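Local coordinates for protein delta-1-pyrroline-5-carboxylate dehydrogenase, mitochondrial (Mus musculus, PDB 4E3X) that oxidises L-glutamate gamma-semialdehyde to L-glutamate with NAD+, the second step of proline breakdown in mitochondria, as a homodimer of the aldehyde dehydrogenase family, at residues B[346-351]-B[447-452]; B[387-392]-B[426-431]. All coordinates share one frame; numbering follows the deposited sequence.

Contact 1 of 2, residues B[346-351]-B[447-452]; sequences QKCSAC and EIFGPV. With PRO (proline), chain K.
The catalytic-cysteine loop of the aldehyde dehydrogenase fold, which carries the nucleophile C348, meets F449 from the loop that leads into strand 452-458 and also supplies the NAD+-binding residue E447. The F449 ring lies along the backbone of the cysteine loop. Over one face sits the Q346-K347 peptide link, Q346 C 3.6 Å above the ring plane and displaced toward the rim. F449 CE2 comes within 3.5 Å of K347 C. C348 is modelled in two conformers; in one of them SG lies at the ring edge, 3.9 Å from F449 CZ, so the sulfur-aromatic contact is tentative. F449 also touches N211, the probable stabiliser of the transition state, whose side-chain amide is bonded to Q346 O.

Water also sits between the loops. One water donates both to Q346 OE1 and to F449 O, lying 2.8 Å from the former, while Q346 NE2 reaches Y343 O. E447 stretches out fully beyond CG toward C348 CA; a second water lies between its OE2 and K347 O, within hydrogen-bonding distance of both, and OE2 is bonded to G317 N as well. A type I turn, K347 to A350, then turns S349 toward the bound proline, which G512 N and S513 N also hold. With OG set between the backbone N and the carbonyl carbon (chi1 57°), S349 directs its hydroxyl at the proline carboxylate, and OG donates to OXT across 2.6 Å.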
ATOM      1  N   GLN B 346      19.472  12.730  17.488  1.00  8.28           N
ATOM      2  CA  GLN B 346      18.048  12.959  17.249  1.00  8.56           C
ATOM      3  C   GLN B 346      17.624  12.516  15.857  1.00  9.16           C
ATOM      4  O   GLN B 346      17.046  13.291  15.082  1.00 10.12           O
ATOM      5  CB  GLN B 346      17.719  14.429  17.467  1.00  8.54           C
ATOM      6  CG  GLN B 346      18.105  14.917  18.850  1.00  9.35           C
ATOM      7  CD  GLN B 346      17.822  16.391  19.014  1.00  9.26           C
ATOM      8  OE1 GLN B 346      16.898  16.780  19.732  1.00 10.00           O
ATOM      9  NE2 GLN B 346      18.600  17.224  18.325  1.00 10.26           N
ATOM     10  N   LYS B 347      17.918  11.262  15.536  1.00  9.20           N
ATOM     11  CA  LYS B 347      17.554  10.706  14.241  1.00  9.32           C
ATOM     12  C   LYS B 347      16.900   9.361  14.454  1.00  9.13           C
ATOM     13  O   LYS B 347      17.332   8.581  15.302  1.00  9.16           O
ATOM     14  CB  LYS B 347      18.784  10.519  13.357  1.00 10.03           C
ATOM     15  CG  LYS B 347      19.582  11.781  13.068  1.00 10.08           C
ATOM     16  CD  LYS B 347      20.656  11.499  12.027  1.00 10.26           C
ATOM     17  CE  LYS B 347      21.441  12.754  11.688  1.00  9.90           C
ATOM     18  NZ  LYS B 347      22.445  12.509  10.620  1.00 10.83           N
ATOM     19  N   CYS B 348      15.870   9.072  13.672  1.00 10.88           N
ATOM     20  CA  CYS B 348      15.212   7.773  13.724  0.59 11.87           C
ATOM     21  C   CYS B 348      16.171   6.655  13.361  1.00  9.88           C
ATOM     22  O   CYS B 348      15.913   5.500  13.670  1.00  9.95           O
ATOM     23  CB  CYS B 348      14.029   7.733  12.764  0.59 15.63           C
ATOM     24  SG  CYS B 348      12.746   8.907  13.157  0.59 19.86           S
ATOM     25  N   SER B 349      17.279   7.016  12.704  1.00  9.40           N
ATOM     26  CA  SER B 349      18.291   6.072  12.229  1.00  9.36           C
ATOM     27  C   SER B 349      19.532   5.979  13.122  1.00  7.70           C
ATOM     28  O   SER B 349      20.411   5.166  12.855  1.00  8.20           O
ATOM     29  CB  SER B 349      18.765   6.490  10.836  1.00 10.20           C
ATOM     30  OG  SER B 349      19.255   7.824  10.871  1.00 11.60           O
ATOM     31  N   ALA B 350      19.623   6.813  14.157  1.00  7.66           N
ATOM     32  CA  ALA B 350      20.841   6.894  14.978  1.00  8.42           C
ATOM     33  C   ALA B 350      21.171   5.593  15.697  1.00  8.45           C
ATOM     34  O   ALA B 350      20.281   4.928  16.225  1.00  9.65           O
ATOM     35  CB  ALA B 350      20.716   8.018  15.992  1.00  8.95           C
ATOM     36  N   CYS B 351      22.450   5.229  15.721  1.00  8.96           N
ATOM     37  CA  CYS B 351      22.890   4.084  16.503  1.00  9.95           C
ATOM     38  C   CYS B 351      22.797   4.392  17.987  1.00  9.18           C
ATOM     39  O   CYS B 351      23.395   5.356  18.459  1.00  9.90           O
ATOM     40  CB  CYS B 351      24.338   3.734  16.165  1.00 10.86           C
ATOM     41  SG  CYS B 351      25.068   2.491  17.253  1.00 11.40           S
ATOM     42  N   GLU B 447      13.658   4.032  22.691  1.00 12.27           N
ATOM     43  CA  GLU B 447      14.220   5.103  21.876  1.00 12.11           C
ATOM     44  C   GLU B 447      14.334   6.398  22.680  1.00 13.52           C
ATOM     45  O   GLU B 447      13.335   6.955  23.131  1.00 16.24           O
ATOM     46  CB  GLU B 447      13.387   5.322  20.607  1.00 12.56           C
ATOM     47  CG  GLU B 447      14.010   6.319  19.631  1.00 12.87           C
ATOM     48  CD  GLU B 447      13.169   6.546  18.381  1.00 13.50           C
ATOM     49  OE1 GLU B 447      11.939   6.716  18.516  1.00 16.40           O
ATOM     50  OE2 GLU B 447      13.748   6.545  17.267  1.00 12.13           O
ATOM     51  N   ILE B 448      15.563   6.869  22.855  1.00 11.76           N
ATOM     52  CA  ILE B 448      15.833   8.055  23.658  1.00 11.40           C
ATOM     53  C   ILE B 448      15.811   9.347  22.836  1.00 11.32           C
ATOM     54  O   ILE B 448      15.362  10.387  23.321  1.00 11.81           O
ATOM     55  CB  ILE B 448      17.175   7.910  24.396  1.00 11.38           C
ATOM     56  CG1 ILE B 448      17.120   6.717  25.354  1.00 13.03           C
ATOM     57  CG2 ILE B 448      17.523   9.187  25.152  1.00 12.08           C
ATOM     58  CD1 ILE B 448      18.447   6.383  25.984  1.00 14.80           C
ATOM     59  N   PHE B 449      16.290   9.281  21.596  1.00 10.87           N
ATOM     60  CA  PHE B 449      16.368  10.469  20.738  1.00 10.84           C
ATOM     61  C   PHE B 449      17.262  11.535  21.377  1.00 11.14           C
ATOM     62  O   PHE B 449      16.910  12.711  21.475  1.00 12.29           O
ATOM     63  CB  PHE B 449      14.968  11.010  20.384  1.00 10.98           C
ATOM     64  CG  PHE B 449      14.674  11.007  18.910  1.00 10.99           C
ATOM     65  CD1 PHE B 449      14.466  12.196  18.230  1.00 12.11           C
ATOM     66  CD2 PHE B 449      14.627   9.817  18.203  1.00 11.35           C
ATOM     67  CE1 PHE B 449      14.200  12.195  16.869  1.00 12.95           C
ATOM     68  CE2 PHE B 449      14.356   9.806  16.847  1.00 12.09           C
ATOM     69  CZ  PHE B 449      14.145  10.997  16.177  1.00 12.98           C
ATOM     70  N   GLY B 450      18.433  11.092  21.813  1.00 10.37           N
ATOM     71  CA  GLY B 450      19.427  11.962  22.412  1.00 10.20           C
ATOM     72  C   GLY B 450      20.797  11.349  22.212  1.00  9.83           C
ATOM     73  O   GLY B 450      20.906  10.255  21.670  1.00  9.82           O
ATOM     74  N   PRO B 451      21.854  12.050  22.651  1.00  9.59           N
ATOM     75  CA  PRO B 451      23.222  11.599  22.374  1.00 10.34           C
ATOM     76  C   PRO B 451      23.683  10.580  23.406  1.00 11.07           C
ATOM     77  O   PRO B 451      24.592  10.833  24.189  1.00 11.89           O
ATOM     78  CB  PRO B 451      24.032  12.895  22.468  1.00 11.00           C
ATOM     79  CG  PRO B 451      23.284  13.723  23.454  1.00 10.79           C
ATOM     80  CD  PRO B 451      21.822  13.390  23.258  1.00 10.25           C
ATOM     81  N   VAL B 452      23.029   9.425  23.400  1.00 11.02           N
ATOM     82  CA  VAL B 452      23.212   8.417  24.435  1.00 11.62           C
ATOM     83  C   VAL B 452      23.429   7.049  23.806  1.00 11.85           C
ATOM     84  O   VAL B 452      22.499   6.427  23.281  1.00 12.57           O
ATOM     85  CB  VAL B 452      22.002   8.377  25.393  1.00 12.89           C
ATOM     86  CG1 VAL B 452      22.242   7.369  26.514  1.00 14.03           C
ATOM     87  CG2 VAL B 452      21.751   9.761  25.983  1.00 13.74           C
TER
HETATM   88  N   PRO K 603      16.854   9.423   6.487  1.00 21.92           N
HETATM   89  CA  PRO K 603      17.647   9.809   7.655  1.00 21.10           C
HETATM   90  C   PRO K 603      18.856   8.904   7.867  1.00 18.40           C
HETATM   91  O   PRO K 603      19.001   7.849   7.240  1.00 13.90           O
HETATM   92  CB  PRO K 603      16.653   9.652   8.803  1.00 22.31           C
HETATM   93  CG  PRO K 603      15.352  10.028   8.184  1.00 22.51           C
HETATM   94  CD  PRO K 603      15.408   9.534   6.751  1.00 22.45           C
HETATM   95  OXT PRO K 603      19.726   9.222   8.680  1.00 20.09           O
HETATM   96  O   HOH W   1      15.162  14.847  20.740  1.00 11.12           O
HETATM   97  O   HOH W   2      16.469   6.531  17.177  1.00 10.59           O

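Contact 2 of 2, residues B[387-392]-B[426-431]; sequences FFSAVI and GYYVEP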
ATOM      1  N   PHE B 387      30.655  19.984  16.792  1.00 14.37           N
ATOM      2  CA  PHE B 387      30.269  18.678  16.263  1.00 13.21           C
ATOM      3  C   PHE B 387      28.757  18.501  16.296  1.00 11.29           C
ATOM      4  O   PHE B 387      28.160  18.075  15.309  1.00 10.74           O
ATOM      5  CB  PHE B 387      30.959  17.514  16.981  1.00 14.56           C
ATOM      6  CG  PHE B 387      30.716  16.184  16.318  1.00 16.74           C
ATOM      7  CD1 PHE B 387      31.089  15.979  14.999  1.00 18.43           C
ATOM      8  CD2 PHE B 387      30.088  15.155  16.996  1.00 17.61           C
ATOM      9  CE1 PHE B 387      30.854  14.763  14.372  1.00 18.95           C
ATOM     10  CE2 PHE B 387      29.855  13.934  16.378  1.00 18.31           C
ATOM     11  CZ  PHE B 387      30.238  13.738  15.066  1.00 18.87           C
ATOM     12  N   PHE B 388      28.141  18.821  17.431  1.00 10.83           N
ATOM     13  CA  PHE B 388      26.680  18.879  17.520  1.00 10.57           C
ATOM     14  C   PHE B 388      26.276  19.865  18.605  1.00 11.79           C
ATOM     15  O   PHE B 388      27.109  20.267  19.424  1.00 12.55           O
ATOM     16  CB  PHE B 388      26.046  17.487  17.714  1.00  9.61           C
ATOM     17  CG  PHE B 388      26.221  16.884  19.094  1.00  9.93           C
ATOM     18  CD1 PHE B 388      27.324  16.100  19.401  1.00 11.47           C
ATOM     19  CD2 PHE B 388      25.240  17.048  20.061  1.00 10.58           C
ATOM     20  CE1 PHE B 388      27.454  15.517  20.664  1.00 11.95           C
ATOM     21  CE2 PHE B 388      25.365  16.471  21.317  1.00 10.79           C
ATOM     22  CZ  PHE B 388      26.472  15.704  21.617  1.00 11.63           C
ATOM     23  N   SER B 389      25.013  20.274  18.587  1.00 11.38           N
ATOM     24  CA  SER B 389      24.540  21.313  19.491  1.00 11.15           C
ATOM     25  C   SER B 389      23.454  20.796  20.428  1.00 10.55           C
ATOM     26  O   SER B 389      23.290  19.586  20.611  1.00 10.48           O
ATOM     27  CB  SER B 389      24.029  22.516  18.690  1.00 10.98           C
ATOM     28  OG  SER B 389      23.820  23.646  19.528  1.00 11.50           O
ATOM     29  N   ALA B 390      22.731  21.729  21.032  1.00 10.31           N
ATOM     30  CA  ALA B 390      21.647  21.417  21.947  1.00 10.63           C
ATOM     31  C   ALA B 390      20.596  20.518  21.312  1.00 10.33           C
ATOM     32  O   ALA B 390      20.387  20.549  20.098  1.00 10.86           O
ATOM     33  CB  ALA B 390      21.002  22.699  22.397  1.00 10.31           C
ATOM     34  N   VAL B 391      19.920  19.735  22.146  1.00  9.98           N
ATOM     35  CA  VAL B 391      18.756  18.981  21.700  1.00  9.92           C
ATOM     36  C   VAL B 391      17.571  19.932  21.527  1.00  9.25           C
ATOM     37  O   VAL B 391      17.640  21.107  21.896  1.00  9.28           O
ATOM     38  CB  VAL B 391      18.415  17.804  22.646  1.00 10.50           C
ATOM     39  CG1 VAL B 391      19.592  16.826  22.715  1.00 11.17           C
ATOM     40  CG2 VAL B 391      18.032  18.306  24.040  1.00 11.55           C
ATOM     41  N   ILE B 392      16.490  19.426  20.950  1.00  9.09           N
ATOM     42  CA  ILE B 392      15.485  20.291  20.332  1.00  9.28           C
ATOM     43  C   ILE B 392      14.656  21.168  21.275  1.00  9.75           C
ATOM     44  O   ILE B 392      14.378  22.320  20.953  1.00 10.40           O
ATOM     45  CB  ILE B 392      14.546  19.465  19.407  1.00  8.44           C
ATOM     46  CG1 ILE B 392      13.657  20.377  18.546  1.00  8.20           C
ATOM     47  CG2 ILE B 392      13.721  18.460  20.212  1.00  9.47           C
ATOM     48  CD1 ILE B 392      14.418  21.194  17.504  1.00  8.96           C
ATOM     49  N   GLY B 426      20.895  26.898  26.501  1.00 14.23           N
ATOM     50  CA  GLY B 426      20.289  26.060  25.480  1.00 13.39           C
ATOM     51  C   GLY B 426      20.054  24.699  26.096  1.00 13.52           C
ATOM     52  O   GLY B 426      20.444  24.474  27.237  1.00 13.81           O
ATOM     53  N   TYR B 427      19.427  23.790  25.360  1.00 12.52           N
ATOM     54  CA  TYR B 427      19.158  22.451  25.883  1.00 11.95           C
ATOM     55  C   TYR B 427      20.363  21.536  25.665  1.00 11.43           C
ATOM     56  O   TYR B 427      20.310  20.583  24.895  1.00 11.48           O
ATOM     57  CB  TYR B 427      17.881  21.886  25.254  1.00 12.05           C
ATOM     58  CG  TYR B 427      16.693  22.793  25.504  1.00 12.23           C
ATOM     59  CD1 TYR B 427      16.200  22.978  26.791  1.00 13.39           C
ATOM     60  CD2 TYR B 427      16.085  23.490  24.462  1.00 12.09           C
ATOM     61  CE1 TYR B 427      15.128  23.816  27.041  1.00 14.22           C
ATOM     62  CE2 TYR B 427      15.004  24.330  24.701  1.00 13.51           C
ATOM     63  CZ  TYR B 427      14.530  24.486  25.991  1.00 14.56           C
ATOM     64  OH  TYR B 427      13.462  25.320  26.236  1.00 15.66           O
ATOM     65  N   TYR B 428      21.454  21.835  26.365  1.00 12.38           N
ATOM     66  CA  TYR B 428      22.730  21.193  26.090  1.00 12.49           C
ATOM     67  C   TYR B 428      22.959  19.890  26.847  1.00 12.76           C
ATOM     68  O   TYR B 428      22.947  19.856  28.081  1.00 14.65           O
ATOM     69  CB  TYR B 428      23.872  22.159  26.384  1.00 13.59           C
ATOM     70  CG  TYR B 428      24.150  23.170  25.291  1.00 13.74           C
ATOM     71  CD1 TYR B 428      24.675  22.775  24.063  1.00 13.41           C
ATOM     72  CD2 TYR B 428      23.930  24.524  25.502  1.00 14.01           C
ATOM     73  CE1 TYR B 428      24.954  23.699  23.075  1.00 13.32           C
ATOM     74  CE2 TYR B 428      24.209  25.456  24.518  1.00 13.75           C
ATOM     75  CZ  TYR B 428      24.726  25.038  23.312  1.00 13.46           C
ATOM     76  OH  TYR B 428      25.013  25.966  22.340  1.00 14.69           O
ATOM     77  N   VAL B 429      23.201  18.825  26.090  1.00 12.07           N
ATOM     78  CA  VAL B 429      23.530  17.514  26.642  1.00 12.57           C
ATOM     79  C   VAL B 429      24.854  17.046  26.052  1.00 13.02           C
ATOM     80  O   VAL B 429      25.016  17.025  24.831  1.00 13.39           O
ATOM     81  CB  VAL B 429      22.440  16.479  26.287  1.00 12.75           C
ATOM     82  CG1 VAL B 429      22.757  15.120  26.908  1.00 13.33           C
ATOM     83  CG2 VAL B 429      21.071  16.978  26.734  1.00 13.37           C
ATOM     84  N   GLU B 430      25.807  16.684  26.910  1.00 13.22           N
ATOM     85  CA  GLU B 430      27.068  16.126  26.429  1.00 14.15           C
ATOM     86  C   GLU B 430      26.833  14.747  25.815  1.00 12.72           C
ATOM     87  O   GLU B 430      25.893  14.046  26.201  1.00 12.96           O
ATOM     88  CB  GLU B 430      28.078  16.013  27.574  1.00 16.92           C
ATOM     89  CG  GLU B 430      28.485  17.349  28.175  1.00 21.04           C
ATOM     90  CD  GLU B 430      29.075  18.302  27.149  1.00 25.41           C
ATOM     91  OE1 GLU B 430      28.714  19.498  27.176  1.00 27.92           O
ATOM     92  OE2 GLU B 430      29.903  17.861  26.322  1.00 26.44           O
ATOM     93  N   PRO B 431      27.691  14.345  24.864  1.00 13.24           N
ATOM     94  CA  PRO B 431      27.569  12.974  24.366  1.00 12.91           C
ATOM     95  C   PRO B 431      27.868  12.000  25.499  1.00 13.21           C
ATOM     96  O   PRO B 431      28.774  12.245  26.300  1.00 14.41           O
ATOM     97  CB  PRO B 431      28.645  12.897  23.277  1.00 13.29           C
ATOM     98  CG  PRO B 431      29.630  13.953  23.633  1.00 13.78           C
ATOM     99  CD  PRO B 431      28.829  15.059  24.257  1.00 13.64           C
TER
HETATM  100  O   HOH W   3      23.429  18.720  23.289  1.00 19.52           O
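A single backbone hydrogen bond, V391 N to Y427 O at 2.9 Å, directly joins the loop 387-392, which leads into helix 394-409, to the start of strand 428-436 in the catalytic domain. The donor is tilted 30° from the carbonyl plane, and Y427 is the centre of an inverse gamma turn. Further along the strand, a single water accepts from V429 N and donates to S389 O, so the second polar link is indirect.

Of the aromatic contacts, Y428 takes A390 CB over one face, a CH-pi contact 4.2 Å from the ring centroid. Although its CB points away from the loop, with CG anti to the carbonyl carbon, beside the backbone N (chi1 -80°), the ring lies back alongside S389 and A390, and CE1 is 3.6 Å from A390 N. S389 OG is near the same CE1 but gives its hydrogen bond to G378 O. F388 meets P431 at the other end, its CZ 3.6 Å from P431 CD, and F341 of helix 329-341 packs against both.

The aliphatic contacts centre on V391: its CG2 rests 3.8 Å from Y427 CB, the two side chains crossing at about a right angle, and also approaches V429 CG2 at 4.3 Å. I400 of helix 394-409 touches both valines. At Y428, exchange for a serine would probably leave A390 CB without its aromatic cover and open a gap beside S389. Most of the touching residues are buried and apolar, while the direct bond and the water satisfy V391 N, V429 N and S389 O, so the loop can leave solvent without stranding these peptide groups.

From the N terminus, the chain reaches 346-351 after helix 329-341, runs through strand 351-357 and helix 361-372, and enters 387-392. Contact 2 closes the shorter loop when 426-431 returns past helix 394-409; contact 1 closes the longer one at 447-452, so contact 2 is nested inside it. The centres lie about 12 Å apart, and the two contacts touch: Q346 OE1 probably accepts a hydrogen bond from I392 N (2.9 Å), and P451 packs on V429. Together they tie the nucleophile loop to helix 394-409 and to the neighbouring parallel strands 428-436 and 452-458. I392 touches another bound proline.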